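Local coordinates for twitching motility pilus retraction protein (Geobacter sulfurreducens PCA, PDB 5ZFQ), which probably hydrolyses ATP as a hexameric motor that drives retraction of the type IV pilus, at residues V260-R265 with E287-Q292. Sequence-based numbering, arbitrary orientation.
Sequences VQTINR and EGVMSQ
Thr-262 of helix 259-268 meets Val-289 and Ser-291 of strand 286-296, and these three buried side chains make the close contacts. The tighter part is Thr-262 against Val-289. Methyl CG1 of Val-289 lies 4.1 Å from Thr-262 OG1 and 4.2 Å from Thr-262 CG2, so it touches both branches of the threonine. With CG1 anti to the backbone N (chi1 179°), this methyl rather than CG2 is turned to the threonine, and the two side chains lie alongside, pointing opposite ways. Ser-291 is a looser neighbour. Its OG is 4.1 Å from Thr-262 OG1, too far for a hydrogen bond. Each hydroxyl has its partners outside the two segments: Thr-262 OG1 bonds to Thr-256 OG1 and to Ser-258 O, and Ser-291 OG bonds to Thr-155 OG1. No hydrogen bond joins the two segments. The helix flank bearing Gln-261 and Arg-265 is looser and partly exposed, bordering a neighbouring subunit. Arg-265 NH1 hydrogen-bonds Gln-277 OE1 of that subunit, and Gln-261 packs on the same residue. The contact packs a helix onto one face of the mixed central sheet, beside strand 150-155, which leads into a probable Walker A P-loop, as in the RecA-like ATPase core of secretion motors.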
loop_
_atom_site.group_PDB
_atom_site.type_symbol
_atom_site.label_atom_id
_atom_site.label_comp_id
_atom_site.label_asym_id
_atom_site.label_seq_id
_atom_site.Cartn_x
_atom_site.Cartn_y
_atom_site.Cartn_z
ATOM N N VAL A 260 15.116 -23.616 19.396
ATOM C CA VAL A 260 15.503 -22.232 19.645
ATOM C C VAL A 260 15.130 -21.323 18.467
ATOM O O VAL A 260 14.582 -20.235 18.638
ATOM C CB VAL A 260 17.039 -22.122 19.923
ATOM C CG1 VAL A 260 17.472 -20.662 20.048
ATOM C CG2 VAL A 260 17.415 -22.923 21.168
ATOM N N GLN A 261 15.436 -21.780 17.263
ATOM C CA GLN A 261 15.097 -21.024 16.069
ATOM C C GLN A 261 13.581 -20.899 15.910
ATOM O O GLN A 261 13.083 -19.859 15.483
ATOM C CB GLN A 261 15.725 -21.698 14.868
ATOM C CG GLN A 261 15.629 -20.966 13.583
ATOM C CD GLN A 261 16.221 -21.792 12.460
ATOM O OE1 GLN A 261 15.480 -22.427 11.706
ATOM N NE2 GLN A 261 17.558 -21.800 12.342
ATOM N N THR A 262 12.859 -21.955 16.293
ATOM C CA THR A 262 11.396 -21.976 16.236
ATOM C C THR A 262 10.759 -20.969 17.197
ATOM O O THR A 262 9.861 -20.211 16.814
ATOM C CB THR A 262 10.831 -23.367 16.575
ATOM O OG1 THR A 262 11.176 -24.300 15.541
ATOM C CG2 THR A 262 9.306 -23.299 16.741
ATOM N N ILE A 263 11.221 -20.978 18.446
ATOM C CA ILE A 263 10.667 -20.098 19.472
ATOM C C ILE A 263 10.940 -18.628 19.140
ATOM O O ILE A 263 10.051 -17.781 19.272
ATOM C CB ILE A 263 11.236 -20.462 20.868
ATOM C CG1 ILE A 263 10.612 -21.778 21.356
ATOM C CG2 ILE A 263 11.008 -19.330 21.876
ATOM C CD1 ILE A 263 11.464 -22.528 22.351
ATOM N N ASN A 264 12.152 -18.325 18.672
ATOM C CA ASN A 264 12.496 -16.949 18.292
ATOM C C ASN A 264 11.610 -16.443 17.165
ATOM O O ASN A 264 11.138 -15.304 17.200
ATOM C CB ASN A 264 13.970 -16.834 17.895
ATOM C CG ASN A 264 14.895 -16.688 19.101
ATOM O OD1 ASN A 264 14.564 -15.999 20.074
ATOM N ND2 ASN A 264 16.065 -17.331 19.037
ATOM N N ARG A 265 11.366 -17.317 16.192
ATOM C CA ARG A 265 10.501 -16.997 15.055
ATOM C C ARG A 265 9.064 -16.692 15.464
ATOM O O ARG A 265 8.434 -15.819 14.870
ATOM C CB ARG A 265 10.508 -18.138 14.036
ATOM C CG ARG A 265 9.711 -17.857 12.763
ATOM C CD ARG A 265 10.261 -16.693 12.011
ATOM N NE ARG A 265 11.713 -16.749 12.022
ATOM C CZ ARG A 265 12.448 -17.538 11.234
ATOM N NH1 ARG A 265 11.858 -18.334 10.345
ATOM N NH2 ARG A 265 13.782 -17.525 11.332
ATOM N N GLU A 287 4.049 -27.286 24.775
ATOM C CA GLU A 287 4.188 -28.595 25.417
ATOM C C GLU A 287 5.256 -29.410 24.715
ATOM O O GLU A 287 5.661 -30.470 25.195
ATOM C CB GLU A 287 2.856 -29.358 25.438
ATOM C CG GLU A 287 1.828 -28.810 26.439
ATOM C CD GLU A 287 2.342 -28.793 27.890
ATOM O OE1 GLU A 287 3.204 -29.644 28.247
ATOM O OE2 GLU A 287 1.895 -27.910 28.668
ATOM N N GLY A 288 5.734 -28.902 23.588
ATOM C CA GLY A 288 6.761 -29.604 22.849
ATOM C C GLY A 288 7.056 -29.048 21.471
ATOM O O GLY A 288 6.186 -28.505 20.781
ATOM N N VAL A 289 8.310 -29.191 21.071
ATOM C CA VAL A 289 8.761 -28.740 19.765
ATOM C C VAL A 289 9.591 -29.838 19.144
ATOM O O VAL A 289 10.546 -30.326 19.742
ATOM C CB VAL A 289 9.620 -27.437 19.840
ATOM C CG1 VAL A 289 10.097 -27.030 18.435
ATOM C CG2 VAL A 289 8.855 -26.306 20.553
ATOM N N MET A 290 9.224 -30.237 17.944
ATOM C CA MET A 290 10.028 -31.193 17.227
ATOM C C MET A 290 10.553 -30.576 15.942
ATOM O O MET A 290 9.803 -30.082 15.114
ATOM C CB MET A 290 9.226 -32.460 16.963
ATOM C CG MET A 290 8.828 -33.155 18.268
ATOM S SD MET A 290 7.709 -34.543 18.024
ATOM C CE MET A 290 6.569 -33.828 16.893
ATOM N N SER A 291 11.840 -30.701 15.731
ATOM C CA SER A 291 12.452 -30.217 14.529
ATOM C C SER A 291 12.985 -31.388 13.774
ATOM O O SER A 291 13.714 -32.158 14.298
ATOM C CB SER A 291 13.519 -29.231 14.861
ATOM O OG SER A 291 12.879 -28.060 15.229
ATOM N N GLN A 292 12.632 -31.487 12.506
ATOM C CA GLN A 292 13.006 -32.622 11.712
ATOM C C GLN A 292 13.764 -32.425 10.449
ATOM O O GLN A 292 13.629 -31.438 9.809
ATOM C CB GLN A 292 11.746 -33.335 11.318
ATOM C CG GLN A 292 10.912 -33.773 12.486
ATOM C CD GLN A 292 9.779 -34.646 12.070
ATOM O OE1 GLN A 292 9.515 -34.792 10.911
ATOM N NE2 GLN A 292 9.111 -35.225 13.022
#